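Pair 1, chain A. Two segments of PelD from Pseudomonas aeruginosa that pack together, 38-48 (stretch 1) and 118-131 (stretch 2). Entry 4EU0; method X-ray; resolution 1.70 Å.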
# COMPACT_ATOMS: atom_id res chain seq x y z
N TYR A 38 -10.97 10.37 -8.36
CA TYR A 38 -10.54 9.28 -9.24
C TYR A 38 -11.68 8.62 -10.03
O TYR A 38 -11.47 8.16 -11.16
CB TYR A 38 -9.71 8.26 -8.46
CG TYR A 38 -8.30 8.73 -8.15
CD1 TYR A 38 -7.22 8.26 -8.90
CD2 TYR A 38 -8.05 9.65 -7.13
CE1 TYR A 38 -5.93 8.68 -8.63
CE2 TYR A 38 -6.76 10.08 -6.86
CZ TYR A 38 -5.70 9.59 -7.61
OH TYR A 38 -4.42 10.00 -7.35
N GLY A 39 -12.88 8.60 -9.45
CA GLY A 39 -14.04 8.02 -10.13
C GLY A 39 -14.92 8.98 -10.92
O GLY A 39 -15.94 8.58 -11.49
N SER A 40 -14.52 10.26 -10.96
CA SER A 40 -15.36 11.33 -11.52
C SER A 40 -16.79 11.27 -10.96
O SER A 40 -17.77 11.48 -11.68
CB SER A 40 -15.38 11.31 -13.06
OG SER A 40 -14.06 11.41 -13.59
N LEU A 41 -16.91 10.97 -9.67
CA LEU A 41 -18.21 10.79 -9.02
C LEU A 41 -18.97 12.11 -8.92
O LEU A 41 -18.36 13.16 -8.75
CB LEU A 41 -18.05 10.18 -7.62
CG LEU A 41 -17.21 8.91 -7.46
CD1 LEU A 41 -17.27 8.40 -6.02
CD2 LEU A 41 -17.66 7.82 -8.41
N ARG A 42 -20.29 12.03 -9.03
CA ARG A 42 -21.14 13.21 -8.88
C ARG A 42 -22.05 13.14 -7.66
O ARG A 42 -22.23 14.14 -6.96
CB ARG A 42 -21.93 13.49 -10.17
CG ARG A 42 -22.57 14.88 -10.24
CD ARG A 42 -21.52 15.99 -10.12
NE ARG A 42 -22.05 17.31 -10.48
CZ ARG A 42 -22.71 18.12 -9.66
NH1 ARG A 42 -22.94 17.78 -8.40
NH2 ARG A 42 -23.14 19.29 -10.11
N ILE A 43 -22.65 11.97 -7.42
CA ILE A 43 -23.42 11.75 -6.19
C ILE A 43 -23.00 10.44 -5.53
O ILE A 43 -23.07 9.36 -6.15
CB ILE A 43 -24.96 11.76 -6.41
CG1 ILE A 43 -25.40 12.89 -7.35
CG2 ILE A 43 -25.68 11.92 -5.07
CD1 ILE A 43 -26.88 12.85 -7.74
N ALA A 44 -22.56 10.53 -4.28
CA ALA A 44 -22.02 9.38 -3.55
C ALA A 44 -22.06 9.61 -2.03
O ALA A 44 -22.32 10.72 -1.56
CB ALA A 44 -20.59 9.08 -4.00
N GLY A 45 -21.79 8.54 -1.29
CA GLY A 45 -21.73 8.59 0.17
C GLY A 45 -20.71 7.61 0.72
O GLY A 45 -20.45 6.57 0.11
N LEU A 46 -20.14 7.95 1.87
CA LEU A 46 -19.19 7.09 2.56
C LEU A 46 -19.75 6.66 3.91
O LEU A 46 -20.18 7.50 4.71
CB LEU A 46 -17.86 7.81 2.76
CG LEU A 46 -16.69 6.98 3.30
CD1 LEU A 46 -16.20 5.93 2.29
CD2 LEU A 46 -15.55 7.90 3.68
N TYR A 47 -19.75 5.35 4.16
CA TYR A 47 -20.39 4.78 5.36
C TYR A 47 -19.45 3.85 6.12
O TYR A 47 -18.63 3.17 5.51
CB TYR A 47 -21.65 4.00 4.96
CG TYR A 47 -22.58 4.80 4.07
CD1 TYR A 47 -23.57 5.60 4.62
CD2 TYR A 47 -22.43 4.78 2.68
CE1 TYR A 47 -24.42 6.34 3.82
CE2 TYR A 47 -23.27 5.53 1.87
CZ TYR A 47 -24.26 6.30 2.45
OH TYR A 47 -25.11 7.04 1.65
N ARG A 48 -19.58 3.82 7.44
CA ARG A 48 -18.81 2.87 8.25
C ARG A 48 -19.43 1.48 8.14
O ARG A 48 -20.65 1.34 8.12
CB ARG A 48 -18.76 3.31 9.72
CG ARG A 48 -18.01 2.34 10.62
CD ARG A 48 -18.12 2.70 12.10
NE ARG A 48 -17.50 3.99 12.42
CZ ARG A 48 -16.19 4.19 12.59
NH1 ARG A 48 -15.32 3.20 12.47
NH2 ARG A 48 -15.76 5.41 12.87
N LEU A 118 -13.75 -1.98 6.38
CA LEU A 118 -13.80 -0.84 7.30
C LEU A 118 -14.93 0.11 6.97
O LEU A 118 -15.54 0.69 7.87
CB LEU A 118 -12.47 -0.08 7.26
CG LEU A 118 -11.28 -0.57 8.10
CD1 LEU A 118 -10.80 -1.95 7.67
CD2 LEU A 118 -10.16 0.43 7.97
N ALA A 119 -15.20 0.27 5.67
CA ALA A 119 -16.10 1.30 5.16
C ALA A 119 -16.67 0.92 3.81
O ALA A 119 -16.19 -0.00 3.15
CB ALA A 119 -15.37 2.64 5.07
N LEU A 120 -17.70 1.66 3.40
CA LEU A 120 -18.37 1.41 2.13
C LEU A 120 -18.52 2.73 1.36
O LEU A 120 -18.98 3.72 1.91
CB LEU A 120 -19.74 0.78 2.42
CG LEU A 120 -20.77 0.48 1.33
CD1 LEU A 120 -21.85 -0.43 1.91
CD2 LEU A 120 -21.41 1.75 0.85
N LEU A 121 -18.12 2.72 0.09
CA LEU A 121 -18.45 3.82 -0.83
C LEU A 121 -19.68 3.41 -1.63
O LEU A 121 -19.64 2.41 -2.34
CB LEU A 121 -17.28 4.12 -1.78
CG LEU A 121 -17.54 5.10 -2.94
CD1 LEU A 121 -17.65 6.52 -2.43
CD2 LEU A 121 -16.46 5.01 -4.01
N ALA A 122 -20.77 4.18 -1.50
CA ALA A 122 -22.00 3.94 -2.25
C ALA A 122 -22.18 5.05 -3.26
O ALA A 122 -22.31 6.22 -2.89
CB ALA A 122 -23.20 3.86 -1.31
N VAL A 123 -22.18 4.69 -4.54
CA VAL A 123 -22.28 5.69 -5.61
C VAL A 123 -23.66 5.65 -6.25
O VAL A 123 -24.07 4.63 -6.79
CB VAL A 123 -21.20 5.49 -6.69
CG1 VAL A 123 -21.35 6.55 -7.78
CG2 VAL A 123 -19.80 5.55 -6.07
N GLU A 124 -24.37 6.77 -6.16
CA GLU A 124 -25.68 6.91 -6.79
C GLU A 124 -25.58 7.43 -8.22
O GLU A 124 -26.38 7.04 -9.07
CB GLU A 124 -26.63 7.79 -5.95
CG GLU A 124 -25.99 8.62 -4.85
CD GLU A 124 -25.98 7.93 -3.48
OE1 GLU A 124 -26.43 6.76 -3.39
OE2 GLU A 124 -25.51 8.56 -2.50
N GLN A 125 -24.59 8.28 -8.48
CA GLN A 125 -24.42 8.86 -9.81
C GLN A 125 -22.95 9.11 -10.17
O GLN A 125 -22.22 9.80 -9.45
CB GLN A 125 -25.23 10.15 -9.95
CG GLN A 125 -25.26 10.73 -11.37
CD GLN A 125 -25.81 12.14 -11.41
OE1 GLN A 125 -26.95 12.39 -11.01
NE2 GLN A 125 -25.00 13.08 -11.91
N MET A 126 -22.54 8.55 -11.30
CA MET A 126 -21.28 8.89 -11.95
C MET A 126 -21.58 8.93 -13.44
O MET A 126 -22.49 8.24 -13.90
CB MET A 126 -20.21 7.84 -11.64
CG MET A 126 -20.68 6.41 -11.81
SD MET A 126 -19.44 5.19 -11.34
CE MET A 126 -19.29 5.35 -9.58
N PRO A 127 -20.84 9.75 -14.20
CA PRO A 127 -21.04 9.82 -15.65
C PRO A 127 -20.88 8.45 -16.31
O PRO A 127 -20.00 7.69 -15.95
CB PRO A 127 -19.93 10.77 -16.12
CG PRO A 127 -19.56 11.57 -14.95
CD PRO A 127 -19.84 10.73 -13.74
N PHE A 128 -21.74 8.15 -17.28
CA PHE A 128 -21.73 6.84 -17.94
C PHE A 128 -20.40 6.54 -18.63
O PHE A 128 -19.99 5.38 -18.70
CB PHE A 128 -22.87 6.75 -18.94
CG PHE A 128 -23.05 5.38 -19.54
CD1 PHE A 128 -23.77 4.39 -18.87
CD2 PHE A 128 -22.52 5.08 -20.80
CE1 PHE A 128 -23.96 3.13 -19.43
CE2 PHE A 128 -22.71 3.82 -21.37
CZ PHE A 128 -23.43 2.84 -20.69
N PHE A 129 -19.74 7.58 -19.14
CA PHE A 129 -18.48 7.38 -19.87
C PHE A 129 -17.33 6.88 -18.99
O PHE A 129 -16.32 6.42 -19.52
CB PHE A 129 -18.09 8.61 -20.69
CG PHE A 129 -17.84 9.86 -19.88
CD1 PHE A 129 -16.60 10.09 -19.29
CD2 PHE A 129 -18.83 10.82 -19.74
CE1 PHE A 129 -16.37 11.24 -18.54
CE2 PHE A 129 -18.61 11.97 -19.00
CZ PHE A 129 -17.37 12.18 -18.40
N VAL A 130 -17.47 6.98 -17.67
CA VAL A 130 -16.51 6.38 -16.73
C VAL A 130 -17.09 5.17 -16.00
O VAL A 130 -16.44 4.57 -15.14
CB VAL A 130 -15.93 7.40 -15.68
CG1 VAL A 130 -15.12 8.49 -16.37
CG2 VAL A 130 -17.02 7.98 -14.78
N PHE A 131 -18.33 4.81 -16.34
CA PHE A 131 -18.97 3.63 -15.76
C PHE A 131 -18.45 2.40 -16.50
O PHE A 131 -19.15 1.80 -17.32
CB PHE A 131 -20.50 3.76 -15.85
CG PHE A 131 -21.24 2.68 -15.10
CD1 PHE A 131 -21.24 2.65 -13.70
CD2 PHE A 131 -21.94 1.71 -15.79
CE1 PHE A 131 -21.93 1.66 -13.02
CE2 PHE A 131 -22.63 0.71 -15.10
CZ PHE A 131 -22.62 0.69 -13.72
O HOH W 1 -17.05 6.04 -12.04

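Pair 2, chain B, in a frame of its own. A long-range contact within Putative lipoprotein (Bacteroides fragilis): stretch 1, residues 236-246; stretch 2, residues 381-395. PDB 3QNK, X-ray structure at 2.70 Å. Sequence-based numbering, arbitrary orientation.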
# COMPACT_ATOMS: atom_id res chain seq x y z
N LYS B 236 -8.55 31.82 -14.61
CA LYS B 236 -9.29 31.23 -15.73
C LYS B 236 -8.50 30.21 -16.56
O LYS B 236 -9.05 29.68 -17.54
CB LYS B 236 -9.83 32.33 -16.65
CG LYS B 236 -10.98 33.15 -16.07
CD LYS B 236 -11.45 34.16 -17.11
CE LYS B 236 -12.08 35.43 -16.58
NZ LYS B 236 -12.16 36.46 -17.66
N GLU B 237 -7.23 29.92 -16.19
CA GLU B 237 -6.42 28.93 -16.90
C GLU B 237 -6.59 27.52 -16.30
O GLU B 237 -6.48 26.53 -17.03
CB GLU B 237 -4.94 29.34 -16.88
CG GLU B 237 -4.01 28.32 -17.52
CD GLU B 237 -2.85 28.88 -18.31
OE1 GLU B 237 -2.72 30.13 -18.40
OE2 GLU B 237 -2.08 28.07 -18.86
N ILE B 238 -6.85 27.43 -14.99
CA ILE B 238 -7.04 26.16 -14.31
C ILE B 238 -8.31 25.47 -14.81
O ILE B 238 -9.37 26.08 -14.81
CB ILE B 238 -7.05 26.35 -12.76
CG1 ILE B 238 -5.70 26.90 -12.25
CG2 ILE B 238 -7.38 25.04 -12.07
CD1 ILE B 238 -5.74 27.51 -10.85
N ILE B 239 -8.20 24.22 -15.28
CA ILE B 239 -9.35 23.43 -15.72
C ILE B 239 -9.67 22.41 -14.61
O ILE B 239 -10.81 22.30 -14.22
CB ILE B 239 -9.14 22.78 -17.11
CG1 ILE B 239 -9.11 23.86 -18.21
CG2 ILE B 239 -10.23 21.77 -17.41
CD1 ILE B 239 -8.73 23.39 -19.64
N PHE B 240 -8.64 21.72 -14.08
CA PHE B 240 -8.77 20.76 -12.98
C PHE B 240 -7.50 20.75 -12.15
O PHE B 240 -6.40 20.62 -12.70
CB PHE B 240 -9.11 19.32 -13.48
CG PHE B 240 -9.52 18.39 -12.35
CD1 PHE B 240 -10.79 18.48 -11.78
CD2 PHE B 240 -8.63 17.46 -11.84
CE1 PHE B 240 -11.15 17.65 -10.71
CE2 PHE B 240 -9.00 16.62 -10.79
CZ PHE B 240 -10.26 16.72 -10.23
N ASP B 241 -7.66 20.87 -10.83
CA ASP B 241 -6.53 20.85 -9.89
C ASP B 241 -6.88 20.17 -8.57
O ASP B 241 -8.05 19.85 -8.30
CB ASP B 241 -5.99 22.27 -9.62
CG ASP B 241 -6.95 23.26 -8.94
OD1 ASP B 241 -8.11 22.86 -8.61
OD2 ASP B 241 -6.55 24.43 -8.75
N VAL B 242 -5.85 19.94 -7.75
CA VAL B 242 -5.90 19.40 -6.40
C VAL B 242 -4.92 20.21 -5.54
O VAL B 242 -3.81 20.51 -5.99
CB VAL B 242 -5.66 17.86 -6.28
CG1 VAL B 242 -6.87 17.08 -6.75
CG2 VAL B 242 -4.42 17.42 -7.01
N GLN B 243 -5.34 20.61 -4.34
CA GLN B 243 -4.47 21.31 -3.41
C GLN B 243 -3.88 20.21 -2.56
O GLN B 243 -4.56 19.64 -1.70
CB GLN B 243 -5.19 22.41 -2.60
CG GLN B 243 -5.65 23.60 -3.46
CD GLN B 243 -6.83 23.27 -4.36
OE1 GLN B 243 -7.86 22.73 -3.92
NE2 GLN B 243 -6.71 23.56 -5.65
N TYR B 244 -2.67 19.77 -2.93
CA TYR B 244 -1.99 18.64 -2.30
C TYR B 244 -1.19 19.10 -1.11
O TYR B 244 -0.23 19.85 -1.25
CB TYR B 244 -1.10 17.92 -3.33
CG TYR B 244 -0.30 16.75 -2.80
CD1 TYR B 244 -0.93 15.63 -2.26
CD2 TYR B 244 1.08 16.72 -2.93
CE1 TYR B 244 -0.19 14.54 -1.79
CE2 TYR B 244 1.83 15.63 -2.48
CZ TYR B 244 1.19 14.54 -1.91
OH TYR B 244 1.94 13.47 -1.49
N LYS B 245 -1.64 18.67 0.08
CA LYS B 245 -0.98 18.95 1.36
C LYS B 245 -0.70 17.60 2.00
O LYS B 245 -1.61 17.02 2.61
CB LYS B 245 -1.83 19.88 2.25
N SER B 246 0.50 17.04 1.74
CA SER B 246 0.93 15.73 2.25
C SER B 246 1.08 15.78 3.78
O SER B 246 1.56 16.80 4.31
CB SER B 246 2.24 15.29 1.61
OG SER B 246 2.68 14.04 2.14
N ASP B 381 -0.38 24.71 6.75
CA ASP B 381 -0.08 23.60 5.83
C ASP B 381 0.61 24.10 4.56
O ASP B 381 0.08 25.03 3.89
CB ASP B 381 -1.37 22.84 5.46
N PHE B 382 1.79 23.50 4.23
CA PHE B 382 2.51 23.88 3.03
C PHE B 382 2.04 23.04 1.86
O PHE B 382 2.71 22.09 1.42
CB PHE B 382 4.02 23.80 3.24
CG PHE B 382 4.46 24.98 4.06
CD1 PHE B 382 4.66 26.22 3.47
CD2 PHE B 382 4.61 24.87 5.44
CE1 PHE B 382 5.03 27.33 4.23
CE2 PHE B 382 4.97 25.98 6.20
CZ PHE B 382 5.19 27.20 5.60
N SER B 383 0.86 23.41 1.34
CA SER B 383 0.22 22.74 0.22
C SER B 383 0.73 23.27 -1.11
O SER B 383 1.21 24.40 -1.24
CB SER B 383 -1.28 22.93 0.29
OG SER B 383 -1.57 24.31 0.13
N THR B 384 0.54 22.42 -2.12
CA THR B 384 0.89 22.67 -3.50
C THR B 384 -0.41 22.63 -4.30
O THR B 384 -1.29 21.81 -4.06
CB THR B 384 1.99 21.68 -3.95
OG1 THR B 384 3.25 22.20 -3.52
CG2 THR B 384 2.02 21.47 -5.48
N ASN B 385 -0.55 23.56 -5.22
CA ASN B 385 -1.70 23.63 -6.11
C ASN B 385 -1.30 22.85 -7.35
O ASN B 385 -0.68 23.38 -8.30
CB ASN B 385 -2.10 25.11 -6.39
CG ASN B 385 -3.44 25.30 -7.09
OD1 ASN B 385 -4.30 24.40 -7.12
ND2 ASN B 385 -3.66 26.50 -7.63
N TRP B 386 -1.55 21.53 -7.29
CA TRP B 386 -1.22 20.61 -8.38
C TRP B 386 -2.27 20.73 -9.47
O TRP B 386 -3.40 20.29 -9.28
CB TRP B 386 -1.09 19.16 -7.86
CG TRP B 386 -0.51 18.23 -8.88
CD1 TRP B 386 -1.11 17.14 -9.44
CD2 TRP B 386 0.79 18.34 -9.49
NE1 TRP B 386 -0.26 16.56 -10.36
CE2 TRP B 386 0.91 17.28 -10.42
CE3 TRP B 386 1.85 19.26 -9.38
CZ2 TRP B 386 2.05 17.10 -11.20
CZ3 TRP B 386 2.97 19.10 -10.18
CH2 TRP B 386 3.08 18.00 -11.05
N ILE B 387 -1.90 21.36 -10.59
CA ILE B 387 -2.82 21.58 -11.70
C ILE B 387 -2.69 20.43 -12.71
O ILE B 387 -1.76 20.39 -13.53
CB ILE B 387 -2.64 22.96 -12.35
CG1 ILE B 387 -2.69 24.05 -11.26
CG2 ILE B 387 -3.70 23.16 -13.43
CD1 ILE B 387 -2.15 25.41 -11.67
N ILE B 388 -3.65 19.51 -12.63
CA ILE B 388 -3.70 18.33 -13.49
C ILE B 388 -4.07 18.78 -14.91
O ILE B 388 -3.45 18.33 -15.85
CB ILE B 388 -4.64 17.23 -12.88
CG1 ILE B 388 -4.11 16.77 -11.49
CG2 ILE B 388 -4.76 16.03 -13.81
CD1 ILE B 388 -5.11 16.11 -10.54
N LEU B 389 -5.01 19.70 -15.06
CA LEU B 389 -5.40 20.18 -16.38
C LEU B 389 -5.45 21.73 -16.42
O LEU B 389 -6.18 22.35 -15.64
CB LEU B 389 -6.76 19.58 -16.81
CG LEU B 389 -6.91 18.05 -16.90
CD1 LEU B 389 -8.40 17.66 -16.96
CD2 LEU B 389 -6.20 17.50 -18.12
N ARG B 390 -4.63 22.32 -17.32
CA ARG B 390 -4.50 23.75 -17.63
C ARG B 390 -5.01 24.06 -19.04
O ARG B 390 -4.82 23.23 -19.95
CB ARG B 390 -3.02 24.15 -17.60
CG ARG B 390 -2.41 24.56 -16.28
CD ARG B 390 -0.89 24.50 -16.45
NE ARG B 390 -0.45 25.55 -17.36
CZ ARG B 390 0.71 25.61 -17.98
NH1 ARG B 390 1.62 24.66 -17.80
NH2 ARG B 390 0.99 26.63 -18.77
N TYR B 391 -5.52 25.27 -19.26
CA TYR B 391 -6.00 25.71 -20.58
C TYR B 391 -4.88 25.64 -21.67
O TYR B 391 -5.19 25.32 -22.82
CB TYR B 391 -6.59 27.12 -20.51
CG TYR B 391 -7.43 27.54 -21.70
CD1 TYR B 391 -8.25 26.63 -22.36
CD2 TYR B 391 -7.47 28.87 -22.11
CE1 TYR B 391 -9.04 27.02 -23.44
CE2 TYR B 391 -8.28 29.28 -23.17
CZ TYR B 391 -9.06 28.35 -23.84
OH TYR B 391 -9.88 28.75 -24.86
N ALA B 392 -3.60 25.88 -21.29
CA ALA B 392 -2.45 25.83 -22.21
C ALA B 392 -2.37 24.51 -23.00
O ALA B 392 -1.98 24.52 -24.17
CB ALA B 392 -1.16 26.04 -21.45
N GLU B 393 -2.77 23.38 -22.36
CA GLU B 393 -2.73 22.06 -22.96
C GLU B 393 -3.69 21.92 -24.14
O GLU B 393 -3.37 21.21 -25.09
CB GLU B 393 -3.05 21.00 -21.93
CG GLU B 393 -2.29 19.72 -22.17
CD GLU B 393 -2.65 18.58 -21.25
OE1 GLU B 393 -2.54 18.76 -20.00
OE2 GLU B 393 -3.04 17.51 -21.77
N ILE B 394 -4.87 22.58 -24.06
CA ILE B 394 -5.87 22.53 -25.12
C ILE B 394 -5.20 22.98 -26.42
O ILE B 394 -5.25 22.25 -27.41
CB ILE B 394 -7.11 23.37 -24.74
CG1 ILE B 394 -7.70 22.94 -23.38
CG2 ILE B 394 -8.18 23.43 -25.84
CD1 ILE B 394 -8.04 21.45 -23.21
N TYR B 395 -4.48 24.10 -26.38
CA TYR B 395 -3.79 24.66 -27.53
C TYR B 395 -2.74 23.72 -28.11
O TYR B 395 -2.68 23.53 -29.33
CB TYR B 395 -3.15 25.99 -27.16
CG TYR B 395 -4.17 27.07 -26.87
CD1 TYR B 395 -4.76 27.78 -27.91
CD2 TYR B 395 -4.54 27.38 -25.57
CE1 TYR B 395 -5.70 28.77 -27.66
CE2 TYR B 395 -5.48 28.38 -25.30
CZ TYR B 395 -6.06 29.07 -26.35
OH TYR B 395 -6.97 30.07 -26.14

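Pair 1 and pair 2 share an antiparallel ladder interrupted by a bulge. Superposing N, CA and C of 14 central residues gives an RMSD of 0.6 Å, and the strand axes run at 156° in pair 1 and 155° in pair 2, with a closest approach of 4.6 Å in both. The buried surfaces are also similar, 906 and 953 Å².

The bulge is the most specific shared feature. In pair 1, Arg A42 N and Ile A43 N both donate to Gln A125 O, each at 3.0 Å; in pair 2, the matched Ile B239 N and Phe B240 N donate to Leu B389 O at 2.8 and 3.0 Å. Two successive amides thus converge on one carbonyl. The return bonds match as well: Gln A125 N to Ile A43 O is 3.0 Å, and Leu B389 N to Phe B240 O is 2.9 Å. Farther along, Gly A45 pairs with Ala A122 as Val B242 does with Trp B386, through Gly A45 N to Ala A122 O and Val B242 N to Trp B386 O, both 2.9 Å.

The side chains on this frame differ. Leu A41 and Ile B238 superpose closely (CA 0.2 Å, side-chain centres 1.3 Å), and both make apolar contact with the matched strand residue: Leu A41 CD1 lies 3.8 Å from Val A123 CG2, and Ile B238 CG1 lies 3.9 Å from Ile B387 CD1. Leu A41 CD1 also reaches Leu A121 CD2 at 4.0 Å. On the same face, Ala A44 CB meets Leu A121 CD1 at 4.2 Å, an apolar solution. Pair 2 places Asp B241 and Asn B385 at these two positions. Asn B385 OD1 accepts a hydrogen bond from Gln B243 NE2 at 2.9 Å, whereas the matched Leu A46 puts CD1 4.4 Å from Ala A119 CB. A polar link therefore occupies a region that is hydrocarbon in pair 1.

On the other face pair 2 carries the larger residue at both matched positions, while in pair 1 the Tyr A47 side chain occupies the space beside Gly A45. Gly A45 has no side chain; an ideal CB there would clash with Tyr A47 OH at 2.5 Å. At the matched position, Val B242 CG2 packs 3.9 Å from Trp B386 CB, near the plane of the indole at its edge, and 3.8 Å from Ile B388 CD1. Ala A122, which matches Trp B386, leaves its CB 3.6 Å from Tyr A47 CE2, at the ring edge. Glu A124 and Ile B388 have side-chain centres only 0.9 Å apart, yet Glu A124 CG lies 3.3 Å from Ile A43 CG2, while Ile B388 CD1 meets Phe B240 CE2 at 3.9 Å, at the ring edge.

At the bulge itself, the CA-to-CB bonds of Arg A42 and Ile B239 both point toward the opposing stretch. The end of Arg A42 leads away, though its CG still lies 3.5 Å from Gln A125 NE2; in Ile B239, CB is 4.0 Å from Leu B389 CB, and CD1 is 3.9 Å from Ile B394 CG1. The backbone register is thus conserved while the packing chemistry changes.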